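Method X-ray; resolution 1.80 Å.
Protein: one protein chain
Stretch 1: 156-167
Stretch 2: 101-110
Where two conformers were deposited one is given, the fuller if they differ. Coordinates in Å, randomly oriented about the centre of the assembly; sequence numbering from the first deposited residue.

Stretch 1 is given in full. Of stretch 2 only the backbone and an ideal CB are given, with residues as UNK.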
ATOM      1  N   GLY A 156     -21.098 -25.075   8.756  1.00 20.75           N
ATOM      2  CA  GLY A 156     -20.265 -25.705   9.753  1.00 21.68           C
ATOM      3  C   GLY A 156     -18.975 -24.924  10.014  1.00 22.88           C
ATOM      4  O   GLY A 156     -18.171 -25.331  10.847  1.00 23.27           O
ATOM      5  N   LEU A 157     -18.771 -23.800   9.321  1.00 23.03           N
ATOM      6  CA  LEU A 157     -17.473 -23.109   9.433  1.00 24.51           C
ATOM      7  C   LEU A 157     -17.021 -22.915  10.858  1.00 26.42           C
ATOM      8  O   LEU A 157     -15.875 -23.192  11.178  1.00 27.74           O
ATOM      9  CB  LEU A 157     -17.450 -21.759   8.706  1.00 23.81           C
ATOM     10  CG  LEU A 157     -16.028 -21.172   8.692  1.00 21.13           C
ATOM     11  CD1 LEU A 157     -15.114 -22.064   7.852  1.00 21.52           C
ATOM     12  CD2 LEU A 157     -16.080 -19.753   8.141  1.00 23.58           C
ATOM     13  N   ARG A 158     -17.887 -22.421  11.724  1.00 28.04           N
ATOM     14  CA  ARG A 158     -17.495 -22.324  13.146  1.00 31.88           C
ATOM     15  C   ARG A 158     -17.070 -23.639  13.803  1.00 33.05           C
ATOM     16  O   ARG A 158     -16.245 -23.631  14.729  1.00 33.71           O
ATOM     17  CB  ARG A 158     -18.564 -21.639  13.958  1.00 31.48           C
ATOM     18  CG  ARG A 158     -18.516 -20.163  13.714  1.00 34.33           C
ATOM     19  CD  ARG A 158     -19.603 -19.455  14.413  1.00 36.13           C
ATOM     20  NE  ARG A 158     -20.742 -19.338  13.515  1.00 38.06           N
ATOM     21  CZ  ARG A 158     -21.782 -18.536  13.711  1.00 37.61           C
ATOM     22  NH1 ARG A 158     -21.848 -17.752  14.790  1.00 36.25           N
ATOM     23  NH2 ARG A 158     -22.761 -18.529  12.814  1.00 39.30           N
ATOM     24  N   GLU A 159     -17.607 -24.754  13.306  1.00 33.73           N
ATOM     25  CA  GLU A 159     -17.275 -26.106  13.780  0.50 33.61           C
ATOM     26  C   GLU A 159     -15.964 -26.621  13.203  1.00 33.72           C
ATOM     27  O   GLU A 159     -15.125 -27.144  13.916  1.00 35.35           O
ATOM     28  CB  GLU A 159     -18.359 -27.117  13.365  0.50 33.44           C
ATOM     29  CG  GLU A 159     -19.702 -26.992  14.047  0.50 32.30           C
ATOM     30  CD  GLU A 159     -20.650 -28.122  13.661  0.50 30.24           C
ATOM     31  OE1 GLU A 159     -21.646 -27.831  12.948  0.50 30.89           O
ATOM     32  OE2 GLU A 159     -20.386 -29.292  14.044  0.50 25.53           O
ATOM     33  N   THR A 160     -15.797 -26.511  11.884  1.00 33.06           N
ATOM     34  CA  THR A 160     -14.635 -27.062  11.236  1.00 31.66           C
ATOM     35  C   THR A 160     -13.392 -26.160  11.342  1.00 31.78           C
ATOM     36  O   THR A 160     -12.261 -26.650  11.166  1.00 32.21           O
ATOM     37  CB  THR A 160     -14.879 -27.345   9.762  1.00 32.87           C
ATOM     38  OG1 THR A 160     -14.846 -26.115   9.007  1.00 30.56           O
ATOM     39  CG2 THR A 160     -16.212 -28.104   9.546  1.00 32.27           C
ATOM     40  N   PHE A 161     -13.606 -24.864  11.621  1.00 29.40           N
ATOM     41  CA  PHE A 161     -12.504 -23.871  11.542  1.00 27.19           C
ATOM     42  C   PHE A 161     -11.684 -23.636  12.817  1.00 26.53           C
ATOM     43  O   PHE A 161     -12.214 -23.206  13.831  1.00 28.07           O
ATOM     44  CB  PHE A 161     -13.014 -22.510  11.042  1.00 24.66           C
ATOM     45  CG  PHE A 161     -11.915 -21.545  10.729  1.00 22.78           C
ATOM     46  CD1 PHE A 161     -10.774 -21.984  10.036  1.00 20.71           C
ATOM     47  CD2 PHE A 161     -12.013 -20.193  11.127  1.00 21.96           C
ATOM     48  CE1 PHE A 161      -9.738 -21.092   9.738  1.00 22.14           C
ATOM     49  CE2 PHE A 161     -10.969 -19.288  10.821  1.00 20.36           C
ATOM     50  CZ  PHE A 161      -9.831 -19.760  10.135  1.00 19.80           C
ATOM     51  N   ASP A 162     -10.374 -23.814  12.722  1.00 25.81           N
ATOM     52  CA  ASP A 162      -9.492 -23.382  13.836  1.00 25.99           C
ATOM     53  C   ASP A 162      -9.285 -21.863  13.662  1.00 25.07           C
ATOM     54  O   ASP A 162      -8.597 -21.408  12.738  1.00 23.46           O
ATOM     55  CB  ASP A 162      -8.182 -24.150  13.795  1.00 26.01           C
ATOM     56  CG  ASP A 162      -7.106 -23.566  14.727  1.00 27.50           C
ATOM     57  OD1 ASP A 162      -7.394 -22.649  15.507  1.00 28.56           O
ATOM     58  OD2 ASP A 162      -5.962 -24.065  14.667  1.00 31.40           O
ATOM     59  N   HIS A 163      -9.936 -21.093  14.522  1.00 26.33           N
ATOM     60  CA  HIS A 163      -9.940 -19.623  14.397  1.00 28.83           C
ATOM     61  C   HIS A 163      -8.551 -18.943  14.535  1.00 28.48           C
ATOM     62  O   HIS A 163      -8.388 -17.787  14.185  1.00 30.73           O
ATOM     63  CB  HIS A 163     -11.005 -19.004  15.310  1.00 29.60           C
ATOM     64  CG  HIS A 163     -10.788 -19.231  16.781  1.00 31.97           C
ATOM     65  ND1 HIS A 163      -9.732 -18.677  17.476  1.00 35.78           N
ATOM     66  CD2 HIS A 163     -11.534 -19.887  17.701  1.00 33.12           C
ATOM     67  CE1 HIS A 163      -9.820 -19.011  18.755  1.00 34.38           C
ATOM     68  NE2 HIS A 163     -10.903 -19.748  18.916  1.00 36.49           N
ATOM     69  N   GLU A 164      -7.539 -19.682  14.967  1.00 26.94           N
ATOM     70  CA  GLU A 164      -6.172 -19.166  14.947  1.00 26.77           C
ATOM     71  C   GLU A 164      -5.426 -19.436  13.647  1.00 25.68           C
ATOM     72  O   GLU A 164      -4.330 -18.895  13.436  1.00 25.70           O
ATOM     73  CB  GLU A 164      -5.384 -19.702  16.142  1.00 27.69           C
ATOM     74  CG  GLU A 164      -6.127 -19.458  17.439  1.00 29.86           C
ATOM     75  CD  GLU A 164      -5.226 -19.501  18.650  1.00 36.89           C
ATOM     76  OE1 GLU A 164      -4.331 -20.367  18.701  1.00 36.72           O
ATOM     77  OE2 GLU A 164      -5.433 -18.652  19.543  1.00 40.03           O
ATOM     78  N   ALA A 165      -6.045 -20.216  12.757  1.00 24.63           N
ATOM     79  CA  ALA A 165      -5.401 -20.695  11.551  1.00 22.87           C
ATOM     80  C   ALA A 165      -5.765 -19.874  10.315  1.00 21.72           C
ATOM     81  O   ALA A 165      -6.534 -18.918  10.393  1.00 19.55           O
ATOM     82  CB  ALA A 165      -5.757 -22.189  11.341  1.00 23.61           C
ATOM     83  N   SER A 166      -5.202 -20.229   9.169  1.00 20.93           N
ATOM     84  CA  SER A 166      -5.507 -19.477   7.941  1.00 21.24           C
ATOM     85  C   SER A 166      -6.934 -19.803   7.461  1.00 21.32           C
ATOM     86  O   SER A 166      -7.265 -20.962   7.198  1.00 20.47           O
ATOM     87  CB  SER A 166      -4.480 -19.803   6.845  1.00 21.27           C
ATOM     88  OG  SER A 166      -5.002 -19.481   5.576  1.00 21.88           O
ATOM     89  N   LEU A 167      -7.776 -18.771   7.330  1.00 20.40           N
ATOM     90  CA  LEU A 167      -9.105 -18.966   6.745  1.00 18.70           C
ATOM     91  C   LEU A 167      -8.975 -19.361   5.259  1.00 19.24           C
ATOM     92  O   LEU A 167      -9.792 -20.159   4.729  1.00 18.88           O
ATOM     93  CB  LEU A 167      -9.940 -17.673   6.868  1.00 18.50           C
ATOM     94  CG  LEU A 167     -11.377 -17.716   6.362  1.00 18.85           C
ATOM     95  CD1 LEU A 167     -12.233 -18.814   7.068  1.00 20.29           C
ATOM     96  CD2 LEU A 167     -12.015 -16.340   6.517  1.00 18.32           C
ATOM     97  N   UNK A 101       0.773 -14.502  14.964  1.00 24.80           N
ATOM     98  CA  UNK A 101      -0.433 -15.250  15.340  1.00 24.11           C
ATOM     99  C   UNK A 101      -1.716 -14.510  15.050  1.00 22.67           C
ATOM    100  O   UNK A 101      -1.692 -13.380  14.572  1.00 20.91           O
ATOM    101  CB  UNK A 101      -0.387 -15.599  16.829  1.00 24.11           C
ATOM    102  N   UNK A 102      -2.826 -15.158  15.378  1.00 22.01           N
ATOM    103  CA  UNK A 102      -4.156 -14.561  15.242  1.00 21.53           C
ATOM    104  C   UNK A 102      -4.964 -14.853  16.480  1.00 21.09           C
ATOM    105  O   UNK A 102      -4.898 -15.974  17.039  1.00 21.27           O
ATOM    106  CB  UNK A 102      -4.877 -15.084  13.998  1.00 21.53           C
ATOM    107  N   UNK A 103      -5.759 -13.878  16.885  1.00 20.08           N
ATOM    108  CA  UNK A 103      -6.640 -14.024  18.047  1.00 20.83           C
ATOM    109  C   UNK A 103      -8.080 -13.717  17.642  1.00 20.51           C
ATOM    110  O   UNK A 103      -8.348 -12.709  16.989  1.00 20.37           O
ATOM    111  CB  UNK A 103      -6.196 -13.105  19.187  1.00 20.83           C
ATOM    112  N   UNK A 104      -9.004 -14.596  18.027  1.00 20.22           N
ATOM    113  CA  UNK A 104     -10.409 -14.389  17.724  1.00 20.51           C
ATOM    114  C   UNK A 104     -10.869 -13.162  18.496  1.00 21.45           C
ATOM    115  O   UNK A 104     -10.716 -13.097  19.725  1.00 23.02           O
ATOM    116  CB  UNK A 104     -11.248 -15.619  18.075  1.00 20.51           C
ATOM    117  N   UNK A 105     -11.446 -12.194  17.805  1.00 19.17           N
ATOM    118  CA  UNK A 105     -12.200 -11.138  18.458  1.00 19.03           C
ATOM    119  C   UNK A 105     -13.664 -11.597  18.630  1.00 19.67           C
ATOM    120  O   UNK A 105     -14.182 -11.725  19.768  1.00 20.09           O
ATOM    121  CB  UNK A 105     -12.119  -9.840  17.653  1.00 19.03           C
ATOM    122  N   UNK A 106     -14.334 -11.872  17.515  1.00 18.52           N
ATOM    123  CA  UNK A 106     -15.727 -12.353  17.597  1.00 18.68           C
ATOM    124  C   UNK A 106     -16.199 -12.888  16.250  1.00 18.98           C
ATOM    125  O   UNK A 106     -15.753 -12.428  15.194  1.00 16.85           O
ATOM    126  CB  UNK A 106     -16.657 -11.232  18.065  1.00 18.68           C
ATOM    127  N   UNK A 107     -17.116 -13.859  16.309  1.00 17.97           N
ATOM    128  CA  UNK A 107     -17.950 -14.186  15.180  1.00 19.07           C
ATOM    129  C   UNK A 107     -19.233 -13.358  15.361  1.00 20.46           C
ATOM    130  O   UNK A 107     -19.715 -13.209  16.490  1.00 19.44           O
ATOM    131  CB  UNK A 107     -18.229 -15.688  15.091  1.00 19.07           C
ATOM    132  N   UNK A 108     -19.755 -12.817  14.263  1.00 19.90           N
ATOM    133  CA  UNK A 108     -21.033 -12.078  14.249  1.00 21.81           C
ATOM    134  C   UNK A 108     -21.915 -12.631  13.133  1.00 21.65           C
ATOM    135  O   UNK A 108     -21.430 -12.985  12.058  1.00 20.75           O
ATOM    136  CB  UNK A 108     -20.803 -10.577  14.058  1.00 21.81           C
ATOM    137  N   UNK A 109     -23.224 -12.694  13.402  1.00 21.69           N
ATOM    138  CA  UNK A 109     -24.188 -13.126  12.409  1.00 22.19           C
ATOM    139  C   UNK A 109     -24.964 -11.893  11.996  1.00 22.41           C
ATOM    140  O   UNK A 109     -25.567 -11.220  12.824  1.00 22.66           O
ATOM    141  CB  UNK A 109     -25.109 -14.226  12.942  1.00 22.19           C
ATOM    142  N   UNK A 110     -24.861 -11.565  10.716  1.00 23.12           N
ATOM    143  CA  UNK A 110     -25.347 -10.347  10.122  1.00 23.06           C
ATOM    144  C   UNK A 110     -26.212 -10.745   8.907  1.00 23.00           C
ATOM    145  O   UNK A 110     -26.301 -11.934   8.574  1.00 23.62           O
ATOM    146  CB  UNK A 110     -24.192  -9.425   9.727  1.00 23.06           C
TER

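Stretch 2 runs as an extended strand past a short helix, 157-160, and the turn that follows it; the side facing stretch 1 is 102 and 104 first, then 107 and 109, with the alternation shifting at 105-106. Position 101 has phi/psi of -147/-180, a beta conformation that suits any residue but proline, and an ideal CB there would find nothing of stretch 1 within 5.5 Å. Stretch 1 imposes no choice; the residue is Gly-101.

Position 102 is different. Its CB points toward stretch 1, 3.9 Å from Glu-164 O, beside a type I turn whose backbone carbonyl looks for a donor. A long side chain with an NH at its end would suit, lysine, arginine or perhaps glutamine. It is Arg-102, extended m, t, t over its first three chi angles. Its NH1 donates to Glu-164 O at 3.0 Å, with the carbonyl near the guanidinium plane, while the backbone at Ala-165 and Ser-166 lies over one face. A water reinforces the join, accepting from Arg-102 N and donating to Glu-164 O, both at 2.9 Å.

Position 103 points away, and stretch 1 asks nothing of it; it is Ile-103.

At 104 the CB points toward stretch 1 again and meets the imidazole of His-163. An aliphatic or aromatic group could cover that ring. Leu-104 does so with its CB, 3.8 Å from the centroid of the His-163 ring and over its face, a CH-pi contact.

Positions 105 and 106 are out of reach, so stretch 1 leaves them free; they are Val-105 and Ala-106.

Position 107 returns toward stretch 1, its ideal CB 4.1 Å from Arg-158 CD. Beyond lie Leu-157, Phe-161 and the aliphatic stem of Arg-158, a wide apolar surface that a large flat side chain could span; leucine, methionine or phenylalanine would cover less of it. Trp-107 takes the place and has the largest covered area in either stretch. Arg-158 CG sits over its five-membered ring, 3.6 Å from the centroid. Farther along the indole, Trp-107 CZ2 meets Phe-161 CD2 edge to edge at 3.8 Å, and Trp-107 CH2 lies 3.8 Å from Leu-157 CD2.

Position 108 points away and is unconstrained here; it is Ser-108.

At 109 the CB points sideways, but the Arg-158 guanidinium is close, with NH2 4.9 Å from the ideal CB. A short acid, or a neutral acceptor such as asparagine, would suit. Asp-109 makes a two-pronged salt bridge: Arg-158 NH2 donates to Asp-109 OD1 at 2.6 Å, and Arg-158 NH1 to Asp-109 OD2 at 3.2 Å.

Position 110 is out of reach and holds Leu-110.

Stretch 2 101-110: GRILVAWSDL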
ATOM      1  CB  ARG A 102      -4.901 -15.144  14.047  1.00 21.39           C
ATOM      2  CG  ARG A 102      -4.161 -15.053  12.713  1.00 24.85           C
ATOM      3  CD  ARG A 102      -4.927 -15.803  11.631  1.00 30.27           C
ATOM      4  NE  ARG A 102      -4.236 -15.921  10.327  1.00 26.79           N
ATOM      5  CZ  ARG A 102      -3.406 -16.907  10.010  1.00 26.58           C
ATOM      6  NH1 ARG A 102      -3.141 -17.874  10.900  1.00 23.41           N
ATOM      7  NH2 ARG A 102      -2.863 -16.938   8.793  1.00 24.52           N
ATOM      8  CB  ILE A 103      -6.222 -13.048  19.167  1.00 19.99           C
ATOM      9  CG1 ILE A 103      -4.844 -13.479  19.712  1.00 22.81           C
ATOM     10  CG2 ILE A 103      -7.277 -13.025  20.296  1.00 23.06           C
ATOM     11  CD1 ILE A 103      -4.117 -12.347  20.472  1.00 28.97           C
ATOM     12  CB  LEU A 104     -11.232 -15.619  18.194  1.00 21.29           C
ATOM     13  CG  LEU A 104     -12.767 -15.439  18.074  1.00 22.57           C
ATOM     14  CD1 LEU A 104     -13.174 -15.206  16.591  1.00 21.30           C
ATOM     15  CD2 LEU A 104     -13.514 -16.660  18.708  1.00 25.27           C
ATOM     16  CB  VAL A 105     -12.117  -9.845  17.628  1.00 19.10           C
ATOM     17  CG1 VAL A 105     -13.001  -8.735  18.182  1.00 18.94           C
ATOM     18  CG2 VAL A 105     -10.695  -9.381  17.542  1.00 17.73           C
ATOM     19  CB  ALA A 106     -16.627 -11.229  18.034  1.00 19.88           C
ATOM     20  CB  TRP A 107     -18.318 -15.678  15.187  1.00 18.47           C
ATOM     21  CG  TRP A 107     -17.179 -16.678  14.954  1.00 18.39           C
ATOM     22  CD1 TRP A 107     -16.491 -17.367  15.898  1.00 20.62           C
ATOM     23  CD2 TRP A 107     -16.692 -17.117  13.692  1.00 19.34           C
ATOM     24  NE1 TRP A 107     -15.573 -18.201  15.303  1.00 20.13           N
ATOM     25  CE2 TRP A 107     -15.656 -18.057  13.946  1.00 18.90           C
ATOM     26  CE3 TRP A 107     -17.003 -16.786  12.359  1.00 19.02           C
ATOM     27  CZ2 TRP A 107     -14.951 -18.702  12.926  1.00 18.28           C
ATOM     28  CZ3 TRP A 107     -16.289 -17.426  11.320  1.00 17.82           C
ATOM     29  CH2 TRP A 107     -15.276 -18.393  11.622  1.00 18.90           C
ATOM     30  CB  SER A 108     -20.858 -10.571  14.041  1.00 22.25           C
ATOM     31  OG  SER A 108     -20.059 -10.020  15.076  1.00 22.89           O
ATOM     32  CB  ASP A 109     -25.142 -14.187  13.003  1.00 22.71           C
ATOM     33  CG  ASP A 109     -24.425 -15.464  13.430  1.00 23.38           C
ATOM     34  OD1 ASP A 109     -24.073 -16.280  12.552  1.00 25.59           O
ATOM     35  OD2 ASP A 109     -24.286 -15.692  14.657  1.00 28.04           O
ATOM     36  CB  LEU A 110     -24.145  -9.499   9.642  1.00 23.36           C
ATOM     37  CG  LEU A 110     -23.093  -9.119  10.733  1.00 25.30           C
ATOM     38  CD1 LEU A 110     -21.976  -8.305  10.144  1.00 27.29           C
ATOM     39  CD2 LEU A 110     -23.728  -8.359  11.895  1.00 26.03           C
TER
HETATM   40  O   HOH W   1      -2.238 -18.016  15.162  1.00 26.42           O
HETATM   41  O   HOH W   2      -8.156 -16.668  19.833  1.00 22.59           O
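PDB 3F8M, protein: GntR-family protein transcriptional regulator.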